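Local coordinates for protein germination-specific N-acetylmuramoyl-L-alanine amidase, Autolysin (Clostridioides difficile, PDB 7RAG) that probably hydrolyses the amide bond between N-acetylmuramic acid and L-alanine in peptidoglycan as a zinc enzyme, and is activated by the GerS lipoprotein during spore formation, at residues R53-S58 with A200-I205; E95-S100 with K165-P170; T123-P126 with S132-L135; E134-I139 with R153-R158; T49-E54 with T189-Q194. One frame throughout, in Å; residues are numbered along the deposited sequence.

Contacts 1 and 5 join the same two helices, 41-58 and 191-211, at points whose centres lie about 11 Å apart; Leu-52 links them by packing on Ile-201 and Tyr-202. Contacts 3 and 4, centred about 4 Å apart, belong to one beta-alpha-beta unit and share helix 130-147, whose Leu-135 and Ile-139 in turn meet helix 191-211 of contact 1. Contact 2 adjoins contact 3, with Pro-170 touching Ser-132 and Leu-135. The zinc ion, held by His-25, Glu-41 and His-109, is part of none of the five; in contact 2, the side chain of Ile-97 is about 10 Å from that of His-109.

Contact 1. Residues R53-S58 with A200-I205; sequences RELIES and AIYIGI. With EDO (1,2-ethanediol), chain D.
The phenol ring of Tyr-202 receives Leu-55 over one face: CB of Leu-55 sits 4.0 Å from the centroid of the Tyr-202 ring, 22° off its normal and displaced toward the rim, a CH-pi contact. Ile-56 CG1 and an ethanediol molecule approach the same ring obliquely, and Trp-199 meets it with its own ring inclined to that of Tyr-202. The Leu-55 side chain reaches past the root of the ring, where its CD1 lies 3.8 Å from Tyr-202 CB. Tyr-202 holds CG anti to the backbone N (chi1 161°), which carries the ring across to helix 41-58 and leaves its CE1 3.7 Å from the carbonyl oxygen of Leu-55. Further along, the Ile-56 and Ile-205 side chains run roughly perpendicular to one another and meet through their CD1 methyls at 4.1 Å.

The hydroxyl is the one polar end in this otherwise apolar seam. Tyr-202 OH is hydrogen-bonded to Ser-59 OG and, 2.9 Å from Tyr-202 OH, to O2 of an ethanediol that probably came from the crystallisation liquor. Two GerS lipoprotein chains close over the outer side: Leu-64 of one packs on Leu-55 and its Ile-69 on Tyr-202, while Tyr-42 of the other bonds to Glu-57.

The segment axes approach to 9.8 Å and cross at -38°. Ile-56 and Ile-205 both also pack on strand 18-23, so the contact is the packing of two neighbouring helices on one face of the central sheet in the alpha/beta fold of the Amidase_3 family.

Contact 2. Residues E95-S100 with K165-P170; sequences EIISNS and KDNNIP
A small, partly buried packing contact joins the last turns of helix 82-99 to the loop that leads into strand 171-178. Ile-97 is its centre: the CG2 methyl lies 3.8 Å from OD1 of Asn-167 and 3.9 Å from CG of the same amide, so one branch of the isoleucine does the touching on the helix side. With chi1 at -60°, Ile-97 turns this CG2 away from its own backbone N and CG1 to the side of that N. On the loop, Asn-167 has its CB directed past the helix, yet its amide end comes closer. Ile-169 adds a looser apolar touch, its CD1 standing 4.5 Å from Ile-97 CG2.

Both isoleucines also pack on strand 104-111, where each touches Phe-105; the helix end and the loop therefore converge on the same aromatic residue. Elsewhere on the helix segment, the carbonyl of Ser-100 bonds to Tyr-135 of a GerS lipoprotein chain.

No hydrogen bond crosses between the two segments. The polar tie between helix and loop comes from just outside: Lys-94 NZ, one residue before the segment on helix 82-99, donates to Asn-167 OD1 and to the carbonyl of Lys-165, while Asn-167 ND2 donates to Leu-163 O and Ser-171 OG. This pattern is consistent with the modelled amide orientation, and the methyl rests against a carbonyl oxygen that already has a hydrogen-bond donor.

Contact 3. Residues T123-P126 with S132-L135; sequences TFYP and SKEL
Ser-132 OG is hydrogen-bonded to the backbone N of Ser-171, at the start of strand 171-178, while the serine leans on Pro-126. The closest approach there is Ser-132 CB to Pro-126 CD, 3.6 Å, so the methylene makes the nearer approach, with Ser-132 OG at 4.0 Å from the same CD.

Next along the helix, Lys-133 lies alongside Tyr-125, both side chains pointing the same way. Its CG stands over one face of the ring, 3.6 Å from the centroid of Tyr-125 and 17° off the normal, a CH-pi contact. Beyond it, Lys-133 CD comes within 3.4 Å of Tyr-125 OH. Tyr-125 places CG between its backbone N and carbonyl carbon (chi1 67°), which stands the ring up against the first turns of helix 130-147. The lysine then bends at chi3 (70°), and NZ bonds to Gln-130 OE1.

The contact lies within the beta-alpha-beta unit of strand 122-126, helix 130-147 and strand 156-158; Pro-157 of the last strand also touches Tyr-125. Chemically, Lys-133 serves here through its aliphatic stem: the methylenes lie on the aromatic face, and the ammonium group is left to a partner on its own helix.

Contact 4. Residues E134-I139 with R153-R158; sequences ELSKCI and REVKPR
Val-155 points its side chain at helix 130-147 just before strand 156-158 begins, on the return leg of the beta-alpha-beta unit that starts with strand 122-126. Its CB and both methyl groups gather round Ser-136 OG. CG1, turned to the side of the valine backbone N (chi1 -54°), also lies 3.5 Å from the carbonyl oxygen of Ser-136 and 3.7 Å from the backbone N of Lys-137. CG2, 3.6 Å from Ser-136 OG, in addition reaches the lysine stem, 3.9 Å from Lys-137 CG. The Lys-137 and Val-155 side chains are at about a right angle, and the lysine, extended beyond CG, runs on past the valine toward the outside. Its ammonium group does not pair with the carboxylate of Glu-154, the charged atoms Lys-137 NZ and Glu-154 OE1 being 6.4 Å apart.

No hydrogen bond passes between the segments. The strand is held instead by its neighbour in the sheet, through backbone bonds of Lys-156 with Thr-123 and of Arg-158 with Tyr-125, and Arg-158 also forms a salt bridge with Asp-160. Ser-136 in turn sits between the sheet and the loop, touching Val-172 on strand 171-178 as well as Thr-123 and Tyr-125. Val-155 thus packs against helix 130-147 where the chain coming back from it turns into the edge strand.

The serine hydroxyl swings between its backbone N and carbonyl carbon (chi1 77°), where it bonds to Lys-133 O one turn back, and this same Ser-136 OG lies 3.3 Å from Val-155 CG1.

Contact 5. Residues T49-E54 with T189-Q194; sequences TLKLRE and TDETYQ
Lys-51 NZ donates to Glu-191 OE2 at 2.6 Å, a short salt bridge that is the one direct bond between the segments. It uses the anti lone pair of the carboxylate oxygen, the one turned away from OE1. A second salt bridge, to Glu-195 OE2 one turn further along helix 191-211, gives the ammonium group two acidic partners. Lys-51 bends at chi2 (-63°) to bring NZ there, whereas Glu-191 sets CG anti to its backbone N (chi1 -178°) and stretches out to meet it, the two side chains crossing nearly at right angles.

The bridge lies at the surface, between helix 41-58 and the first turn of helix 191-211, a helix pair of the amidase alpha/beta fold. That first turn has its own acceptor: Asp-190 occupies the N-cap position, and its OD2 takes the N-H of Tyr-193 at 2.9 Å. Gln-194 faces the other helix, packing on Ile-44, Ala-47 and Ile-48, with its NE2 bonded to the carbonyl of Leu-188. On helix 41-58, both oxygens of Glu-54 are satisfied from outside the enzyme: OE1 by His-63 of one GerS lipoprotein chain and OE2 by His-40 of the other.

Contact 1. Residues R53-S58 with A200-I205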
# COMPACT_ATOMS: atom_id res chain seq x y z
N ARG B 53 23.90 8.61 9.58
CA ARG B 53 24.26 7.48 10.43
C ARG B 53 23.08 7.05 11.30
O ARG B 53 22.79 5.86 11.44
CB ARG B 53 25.48 7.87 11.29
CG ARG B 53 26.03 6.76 12.15
CD ARG B 53 25.37 6.75 13.53
NE ARG B 53 26.14 6.01 14.52
CZ ARG B 53 27.13 6.53 15.24
NH1 ARG B 53 27.45 7.81 15.07
NH2 ARG B 53 27.78 5.78 16.12
N GLU B 54 22.42 8.02 11.95
CA GLU B 54 21.28 7.65 12.79
C GLU B 54 20.16 7.02 11.97
O GLU B 54 19.58 5.99 12.36
CB GLU B 54 20.79 8.86 13.57
CG GLU B 54 21.71 9.20 14.69
CD GLU B 54 21.30 10.44 15.46
OE1 GLU B 54 20.31 11.10 15.06
OE2 GLU B 54 21.99 10.73 16.48
N LEU B 55 19.85 7.60 10.80
CA LEU B 55 18.82 7.01 9.94
C LEU B 55 19.14 5.57 9.59
O LEU B 55 18.30 4.68 9.70
CB LEU B 55 18.63 7.84 8.66
CG LEU B 55 17.92 9.18 8.90
CD1 LEU B 55 18.05 10.08 7.68
CD2 LEU B 55 16.47 8.96 9.29
N ILE B 56 20.38 5.32 9.16
CA ILE B 56 20.72 3.99 8.66
C ILE B 56 20.76 2.98 9.80
O ILE B 56 20.25 1.86 9.67
CB ILE B 56 22.05 4.05 7.90
CG1 ILE B 56 21.88 4.79 6.56
CG2 ILE B 56 22.66 2.63 7.73
CD1 ILE B 56 23.22 5.27 5.94
N GLU B 57 21.40 3.33 10.92
CA GLU B 57 21.52 2.39 12.01
C GLU B 57 20.17 2.07 12.62
O GLU B 57 19.91 0.92 13.00
CB GLU B 57 22.48 2.92 13.08
CG GLU B 57 23.90 3.11 12.57
CD GLU B 57 24.95 3.19 13.67
OE1 GLU B 57 24.62 3.64 14.80
OE2 GLU B 57 26.12 2.79 13.40
N SER B 58 19.27 3.06 12.73
CA SER B 58 17.97 2.77 13.31
C SER B 58 17.13 1.89 12.40
O SER B 58 16.13 1.32 12.87
CB SER B 58 17.20 4.05 13.66
OG SER B 58 16.97 4.86 12.52
N ALA B 200 16.77 12.57 2.53
CA ALA B 200 16.79 12.32 1.09
C ALA B 200 17.84 11.26 0.73
O ALA B 200 17.57 10.33 -0.04
CB ALA B 200 17.04 13.62 0.33
N ILE B 201 19.05 11.38 1.30
CA ILE B 201 20.10 10.42 0.98
C ILE B 201 19.72 9.02 1.45
O ILE B 201 19.93 8.02 0.75
CB ILE B 201 21.45 10.84 1.58
CG1 ILE B 201 21.77 12.30 1.21
CG2 ILE B 201 22.54 9.88 1.08
CD1 ILE B 201 23.11 12.81 1.74
N TYR B 202 19.15 8.93 2.65
CA TYR B 202 18.75 7.65 3.22
C TYR B 202 17.69 6.99 2.35
O TYR B 202 17.78 5.79 2.06
CB TYR B 202 18.26 7.88 4.64
CG TYR B 202 17.40 6.79 5.24
CD1 TYR B 202 17.94 5.56 5.61
CD2 TYR B 202 16.05 7.02 5.48
CE1 TYR B 202 17.15 4.57 6.18
CE2 TYR B 202 15.24 6.04 6.03
CZ TYR B 202 15.80 4.82 6.38
OH TYR B 202 14.99 3.87 6.94
N ILE B 203 16.71 7.77 1.89
CA ILE B 203 15.69 7.20 1.01
C ILE B 203 16.31 6.77 -0.31
O ILE B 203 15.96 5.71 -0.84
CB ILE B 203 14.53 8.20 0.82
CG1 ILE B 203 13.73 8.30 2.12
CG2 ILE B 203 13.61 7.76 -0.29
CD1 ILE B 203 13.30 6.95 2.66
N GLY B 204 17.24 7.55 -0.85
CA GLY B 204 17.87 7.14 -2.10
C GLY B 204 18.59 5.81 -1.97
O GLY B 204 18.41 4.91 -2.80
N ILE B 205 19.38 5.66 -0.90
CA ILE B 205 20.03 4.39 -0.58
C ILE B 205 18.99 3.28 -0.50
O ILE B 205 19.17 2.20 -1.07
CB ILE B 205 20.82 4.52 0.74
CG1 ILE B 205 21.99 5.49 0.60
CG2 ILE B 205 21.33 3.17 1.22
CD1 ILE B 205 22.69 5.74 1.92
C1 EDO D . 14.04 5.38 11.46
O1 EDO D . 13.12 4.31 11.14
C2 EDO D . 14.60 5.91 10.16
O2 EDO D . 13.80 5.30 9.12

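Contact 2. Residues E95-S100 with K165-P170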
# COMPACT_ATOMS: atom_id res chain seq x y z
N GLU B 95 42.12 3.23 3.34
CA GLU B 95 42.33 1.93 3.98
C GLU B 95 41.09 1.48 4.73
O GLU B 95 40.78 0.28 4.79
CB GLU B 95 43.54 1.97 4.91
N ILE B 96 40.37 2.43 5.33
CA ILE B 96 39.10 2.09 5.96
C ILE B 96 38.14 1.50 4.94
O ILE B 96 37.45 0.52 5.21
CB ILE B 96 38.50 3.31 6.67
CG1 ILE B 96 39.38 3.69 7.85
CG2 ILE B 96 37.06 3.04 7.11
CD1 ILE B 96 38.97 4.95 8.52
N ILE B 97 38.13 2.06 3.72
CA ILE B 97 37.29 1.49 2.66
C ILE B 97 37.79 0.10 2.30
O ILE B 97 37.00 -0.84 2.16
CB ILE B 97 37.26 2.40 1.42
CG1 ILE B 97 36.70 3.79 1.76
CG2 ILE B 97 36.40 1.79 0.32
CD1 ILE B 97 36.72 4.73 0.58
N SER B 98 39.10 -0.05 2.13
CA SER B 98 39.64 -1.32 1.65
C SER B 98 39.41 -2.46 2.64
O SER B 98 39.09 -3.57 2.24
CB SER B 98 41.13 -1.18 1.37
OG SER B 98 41.32 -0.40 0.21
N ASN B 99 39.59 -2.20 3.93
CA ASN B 99 39.64 -3.26 4.92
C ASN B 99 38.28 -3.54 5.58
O ASN B 99 38.20 -4.41 6.46
CB ASN B 99 40.69 -2.93 5.97
CG ASN B 99 42.06 -2.63 5.35
OD1 ASN B 99 42.67 -3.48 4.68
ND2 ASN B 99 42.55 -1.41 5.57
N SER B 100 37.22 -2.86 5.16
CA SER B 100 35.96 -2.89 5.87
C SER B 100 35.04 -4.05 5.50
O SER B 100 34.24 -4.46 6.34
CB SER B 100 35.20 -1.60 5.64
OG SER B 100 35.85 -0.55 6.32
N LYS B 165 37.75 5.93 -6.58
CA LYS B 165 38.40 5.06 -7.55
C LYS B 165 38.53 3.64 -7.01
O LYS B 165 38.95 3.44 -5.86
CB LYS B 165 39.79 5.58 -7.90
CG LYS B 165 39.86 7.01 -8.37
CD LYS B 165 41.25 7.29 -8.99
CE LYS B 165 41.51 8.81 -9.12
NZ LYS B 165 42.93 9.19 -9.46
N ASP B 166 38.13 2.65 -7.82
CA ASP B 166 38.52 1.25 -7.68
C ASP B 166 38.21 0.67 -6.29
O ASP B 166 39.06 0.08 -5.64
CB ASP B 166 40.00 1.09 -8.00
CG ASP B 166 40.32 1.47 -9.42
OD1 ASP B 166 39.54 1.08 -10.32
OD2 ASP B 166 41.35 2.14 -9.63
N ASN B 167 36.95 0.80 -5.88
CA ASN B 167 36.57 0.39 -4.54
C ASN B 167 35.95 -0.99 -4.45
O ASN B 167 35.89 -1.54 -3.34
CB ASN B 167 35.57 1.38 -3.94
CG ASN B 167 36.23 2.64 -3.49
OD1 ASN B 167 37.43 2.66 -3.18
ND2 ASN B 167 35.45 3.71 -3.44
N ASN B 168 35.45 -1.54 -5.56
CA ASN B 168 34.73 -2.82 -5.61
C ASN B 168 33.37 -2.77 -4.96
O ASN B 168 32.71 -3.80 -4.89
CB ASN B 168 35.52 -3.98 -4.98
CG ASN B 168 36.83 -4.26 -5.69
OD1 ASN B 168 36.86 -4.41 -6.91
ND2 ASN B 168 37.92 -4.31 -4.93
N ILE B 169 32.93 -1.62 -4.46
CA ILE B 169 31.57 -1.49 -3.94
C ILE B 169 30.96 -0.22 -4.50
O ILE B 169 31.67 0.66 -4.99
CB ILE B 169 31.56 -1.47 -2.40
CG1 ILE B 169 32.57 -0.46 -1.86
CG2 ILE B 169 31.79 -2.89 -1.86
CD1 ILE B 169 32.42 -0.17 -0.37
N PRO B 170 29.63 -0.11 -4.47
CA PRO B 170 29.00 1.12 -4.99
C PRO B 170 29.45 2.34 -4.19
O PRO B 170 29.37 2.37 -2.96
CB PRO B 170 27.50 0.84 -4.83
CG PRO B 170 27.41 -0.63 -4.84
CD PRO B 170 28.61 -1.13 -4.14

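Contact 3. Residues T123-P126 with S132-L135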
# COMPACT_ATOMS: atom_id res chain seq x y z
N THR B 123 25.18 14.98 -7.02
CA THR B 123 25.79 13.69 -6.75
C THR B 123 26.78 13.31 -7.86
O THR B 123 26.62 13.69 -9.02
CB THR B 123 24.72 12.61 -6.61
OG1 THR B 123 23.59 13.17 -5.95
CG2 THR B 123 25.23 11.46 -5.77
N PHE B 124 27.82 12.59 -7.48
CA PHE B 124 28.83 12.11 -8.40
C PHE B 124 29.06 10.63 -8.13
O PHE B 124 28.84 10.14 -7.02
CB PHE B 124 30.16 12.86 -8.26
CG PHE B 124 30.05 14.36 -8.27
CD1 PHE B 124 30.20 15.07 -9.45
CD2 PHE B 124 29.84 15.06 -7.10
CE1 PHE B 124 30.12 16.45 -9.45
CE2 PHE B 124 29.75 16.43 -7.11
CZ PHE B 124 29.90 17.13 -8.27
N TYR B 125 29.56 9.95 -9.15
CA TYR B 125 29.90 8.54 -9.12
C TYR B 125 31.20 8.36 -9.89
O TYR B 125 31.49 9.14 -10.80
CB TYR B 125 28.79 7.68 -9.75
CG TYR B 125 28.62 7.90 -11.25
CD1 TYR B 125 29.25 7.07 -12.17
CD2 TYR B 125 27.83 8.95 -11.73
CE1 TYR B 125 29.11 7.26 -13.51
CE2 TYR B 125 27.68 9.16 -13.08
CZ TYR B 125 28.33 8.31 -13.97
OH TYR B 125 28.18 8.50 -15.31
N PRO B 126 31.99 7.35 -9.55
CA PRO B 126 33.26 7.14 -10.27
C PRO B 126 32.99 6.71 -11.70
O PRO B 126 32.18 5.81 -11.94
CB PRO B 126 33.94 6.04 -9.46
CG PRO B 126 32.80 5.26 -8.88
CD PRO B 126 31.71 6.25 -8.61
N SER B 132 27.41 2.21 -9.15
CA SER B 132 27.52 3.50 -8.48
C SER B 132 26.70 4.56 -9.20
O SER B 132 26.12 5.44 -8.56
CB SER B 132 28.98 3.91 -8.38
OG SER B 132 29.71 2.94 -7.66
N LYS B 133 26.63 4.48 -10.53
CA LYS B 133 25.78 5.41 -11.27
C LYS B 133 24.32 5.23 -10.90
O LYS B 133 23.60 6.21 -10.66
CB LYS B 133 26.00 5.26 -12.77
CG LYS B 133 25.44 6.45 -13.57
CD LYS B 133 25.64 6.30 -15.09
CE LYS B 133 24.73 5.20 -15.64
NZ LYS B 133 25.13 4.70 -16.99
N GLU B 134 23.86 3.97 -10.79
CA GLU B 134 22.49 3.73 -10.38
C GLU B 134 22.23 4.31 -8.99
O GLU B 134 21.22 4.99 -8.76
CB GLU B 134 22.17 2.23 -10.38
CG GLU B 134 22.34 1.54 -11.71
CD GLU B 134 22.18 0.01 -11.61
OE1 GLU B 134 21.83 -0.50 -10.50
OE2 GLU B 134 22.41 -0.67 -12.65
N LEU B 135 23.13 4.04 -8.05
CA LEU B 135 22.95 4.55 -6.69
C LEU B 135 22.91 6.06 -6.69
O LEU B 135 22.04 6.67 -6.04
CB LEU B 135 24.08 4.06 -5.78
CG LEU B 135 24.18 4.66 -4.37
CD1 LEU B 135 23.00 4.33 -3.49
CD2 LEU B 135 25.42 4.11 -3.74

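Contact 4. Residues E134-I139 with R153-R158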
# COMPACT_ATOMS: atom_id res chain seq x y z
N GLU B 134 23.86 3.97 -10.79
CA GLU B 134 22.49 3.73 -10.38
C GLU B 134 22.23 4.31 -8.99
O GLU B 134 21.22 4.99 -8.76
CB GLU B 134 22.17 2.23 -10.38
CG GLU B 134 22.34 1.54 -11.71
CD GLU B 134 22.18 0.01 -11.61
OE1 GLU B 134 21.83 -0.50 -10.50
OE2 GLU B 134 22.41 -0.67 -12.65
N LEU B 135 23.13 4.04 -8.05
CA LEU B 135 22.95 4.55 -6.69
C LEU B 135 22.91 6.06 -6.69
O LEU B 135 22.04 6.67 -6.04
CB LEU B 135 24.08 4.06 -5.78
CG LEU B 135 24.18 4.66 -4.37
CD1 LEU B 135 23.00 4.33 -3.49
CD2 LEU B 135 25.42 4.11 -3.74
N SER B 136 23.82 6.67 -7.44
CA SER B 136 23.86 8.12 -7.50
C SER B 136 22.54 8.65 -8.02
O SER B 136 22.01 9.61 -7.47
CB SER B 136 25.03 8.57 -8.37
OG SER B 136 24.72 8.42 -9.75
N LYS B 137 22.00 8.02 -9.07
CA LYS B 137 20.73 8.47 -9.64
C LYS B 137 19.61 8.38 -8.60
O LYS B 137 18.78 9.29 -8.50
CB LYS B 137 20.37 7.64 -10.88
CG LYS B 137 21.20 7.94 -12.12
CD LYS B 137 20.64 7.16 -13.32
CE LYS B 137 21.38 7.48 -14.60
NZ LYS B 137 20.71 6.90 -15.82
N CYS B 138 19.57 7.28 -7.83
CA CYS B 138 18.56 7.17 -6.78
C CYS B 138 18.67 8.33 -5.78
O CYS B 138 17.66 8.97 -5.42
CB CYS B 138 18.70 5.84 -6.04
SG CYS B 138 18.21 4.40 -7.01
N ILE B 139 19.89 8.62 -5.35
CA ILE B 139 20.07 9.68 -4.37
C ILE B 139 19.74 11.05 -4.98
O ILE B 139 19.12 11.89 -4.33
CB ILE B 139 21.48 9.62 -3.79
CG1 ILE B 139 21.60 8.37 -2.94
CG2 ILE B 139 21.78 10.88 -3.03
CD1 ILE B 139 23.01 7.97 -2.66
N ARG B 153 19.69 19.20 -11.58
CA ARG B 153 21.02 18.66 -11.80
C ARG B 153 20.95 17.15 -12.07
O ARG B 153 20.11 16.44 -11.52
CB ARG B 153 21.91 18.92 -10.60
CG ARG B 153 22.28 20.37 -10.40
CD ARG B 153 23.04 20.52 -9.09
NE ARG B 153 23.54 21.87 -8.87
CZ ARG B 153 24.64 22.35 -9.43
NH1 ARG B 153 25.34 21.60 -10.25
NH2 ARG B 153 25.02 23.59 -9.17
N GLU B 154 21.83 16.69 -12.94
CA GLU B 154 21.98 15.27 -13.24
C GLU B 154 23.26 14.75 -12.60
O GLU B 154 24.20 15.52 -12.35
CB GLU B 154 22.00 15.03 -14.76
CG GLU B 154 20.67 15.28 -15.45
CD GLU B 154 19.68 14.14 -15.25
OE1 GLU B 154 20.04 13.16 -14.56
OE2 GLU B 154 18.54 14.20 -15.78
N VAL B 155 23.29 13.45 -12.31
CA VAL B 155 24.50 12.85 -11.75
C VAL B 155 25.62 12.99 -12.77
O VAL B 155 25.40 12.93 -13.99
CB VAL B 155 24.27 11.37 -11.37
CG1 VAL B 155 23.09 11.24 -10.43
CG2 VAL B 155 24.06 10.53 -12.60
N LYS B 156 26.83 13.25 -12.28
CA LYS B 156 27.98 13.45 -13.14
C LYS B 156 29.06 12.45 -12.78
O LYS B 156 29.25 12.15 -11.60
CB LYS B 156 28.54 14.87 -13.01
CG LYS B 156 27.58 15.99 -13.37
CD LYS B 156 27.20 15.94 -14.84
CE LYS B 156 26.10 16.95 -15.15
NZ LYS B 156 25.16 16.47 -16.23
N PRO B 157 29.76 11.90 -13.77
CA PRO B 157 30.93 11.06 -13.47
C PRO B 157 32.13 11.89 -13.04
O PRO B 157 32.28 13.05 -13.42
CB PRO B 157 31.20 10.35 -14.80
CG PRO B 157 30.73 11.31 -15.79
CD PRO B 157 29.49 11.92 -15.21
N ARG B 158 33.00 11.26 -12.25
CA ARG B 158 34.28 11.84 -11.87
C ARG B 158 35.33 10.76 -12.02
O ARG B 158 35.04 9.57 -11.96
CB ARG B 158 34.27 12.38 -10.44
CG ARG B 158 33.25 13.49 -10.17
CD ARG B 158 33.63 14.79 -10.88
NE ARG B 158 34.83 15.41 -10.32
CZ ARG B 158 34.84 16.13 -9.20
NH1 ARG B 158 33.71 16.31 -8.53
NH2 ARG B 158 35.97 16.66 -8.74

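Contact 5. Residues T49-E54 with T189-Q194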
# COMPACT_ATOMS: atom_id res chain seq x y z
N THR B 49 26.36 13.81 7.98
CA THR B 49 26.80 12.43 8.10
C THR B 49 26.29 11.77 9.38
O THR B 49 25.91 10.59 9.36
CB THR B 49 28.32 12.38 8.05
OG1 THR B 49 28.78 12.93 6.81
CG2 THR B 49 28.81 10.96 8.21
N LEU B 50 26.28 12.50 10.51
CA LEU B 50 25.79 11.89 11.74
C LEU B 50 24.27 11.75 11.74
O LEU B 50 23.74 10.76 12.29
CB LEU B 50 26.27 12.67 12.96
CG LEU B 50 27.79 12.54 13.16
CD1 LEU B 50 28.26 13.41 14.28
CD2 LEU B 50 28.26 11.08 13.38
N LYS B 51 23.55 12.68 11.11
CA LYS B 51 22.11 12.47 10.92
C LYS B 51 21.85 11.21 10.10
O LYS B 51 20.98 10.39 10.45
CB LYS B 51 21.46 13.68 10.23
CG LYS B 51 21.65 15.01 10.94
CD LYS B 51 21.02 15.03 12.30
CE LYS B 51 21.08 16.45 12.92
NZ LYS B 51 20.30 16.53 14.21
N LEU B 52 22.62 11.04 9.01
CA LEU B 52 22.46 9.90 8.10
C LEU B 52 22.83 8.59 8.79
O LEU B 52 22.17 7.57 8.60
CB LEU B 52 23.30 10.13 6.84
CG LEU B 52 23.32 9.11 5.69
CD1 LEU B 52 21.89 8.69 5.31
CD2 LEU B 52 24.07 9.67 4.47
N ARG B 53 23.90 8.61 9.58
CA ARG B 53 24.26 7.48 10.43
C ARG B 53 23.08 7.05 11.30
O ARG B 53 22.79 5.86 11.44
CB ARG B 53 25.48 7.87 11.29
CG ARG B 53 26.03 6.76 12.15
CD ARG B 53 25.37 6.75 13.53
NE ARG B 53 26.14 6.01 14.52
CZ ARG B 53 27.13 6.53 15.24
NH1 ARG B 53 27.45 7.81 15.07
NH2 ARG B 53 27.78 5.78 16.12
N GLU B 54 22.42 8.02 11.95
CA GLU B 54 21.28 7.65 12.79
C GLU B 54 20.16 7.02 11.97
O GLU B 54 19.58 5.99 12.36
CB GLU B 54 20.79 8.86 13.57
CG GLU B 54 21.71 9.20 14.69
CD GLU B 54 21.30 10.44 15.46
OE1 GLU B 54 20.31 11.10 15.06
OE2 GLU B 54 21.99 10.73 16.48
N THR B 189 23.41 25.72 7.20
CA THR B 189 23.72 25.76 8.62
C THR B 189 22.53 25.40 9.51
O THR B 189 22.68 25.41 10.73
CB THR B 189 24.24 27.14 9.02
OG1 THR B 189 23.30 28.14 8.63
CG2 THR B 189 25.59 27.40 8.36
N ASP B 190 21.37 25.09 8.94
CA ASP B 190 20.18 24.81 9.74
C ASP B 190 20.03 23.32 10.00
O ASP B 190 19.96 22.52 9.07
CB ASP B 190 18.93 25.35 9.04
CG ASP B 190 17.67 25.04 9.81
OD1 ASP B 190 17.41 25.72 10.84
OD2 ASP B 190 16.94 24.11 9.40
N GLU B 191 19.95 22.96 11.29
CA GLU B 191 19.87 21.55 11.68
C GLU B 191 18.69 20.84 11.02
O GLU B 191 18.80 19.65 10.68
CB GLU B 191 19.78 21.43 13.20
CG GLU B 191 19.75 20.00 13.71
CD GLU B 191 20.24 19.85 15.14
OE1 GLU B 191 20.36 20.89 15.84
OE2 GLU B 191 20.51 18.69 15.58
N THR B 192 17.58 21.55 10.79
CA THR B 192 16.43 20.90 10.17
C THR B 192 16.66 20.66 8.69
O THR B 192 16.26 19.61 8.15
CB THR B 192 15.18 21.74 10.39
OG1 THR B 192 15.14 22.16 11.76
CG2 THR B 192 13.95 20.91 10.09
N TYR B 193 17.31 21.60 8.02
CA TYR B 193 17.65 21.37 6.62
C TYR B 193 18.64 20.22 6.50
O TYR B 193 18.53 19.39 5.59
CB TYR B 193 18.20 22.65 6.00
CG TYR B 193 18.25 22.65 4.49
CD1 TYR B 193 17.10 22.79 3.74
CD2 TYR B 193 19.46 22.53 3.81
CE1 TYR B 193 17.14 22.81 2.36
CE2 TYR B 193 19.51 22.54 2.43
CZ TYR B 193 18.35 22.67 1.72
OH TYR B 193 18.38 22.69 0.35
N GLN B 194 19.61 20.16 7.41
CA GLN B 194 20.55 19.05 7.40
C GLN B 194 19.84 17.72 7.55
O GLN B 194 20.18 16.74 6.87
CB GLN B 194 21.59 19.24 8.50
CG GLN B 194 22.38 20.53 8.37
CD GLN B 194 23.27 20.77 9.57
OE1 GLN B 194 23.15 20.08 10.58
NE2 GLN B 194 24.19 21.73 9.46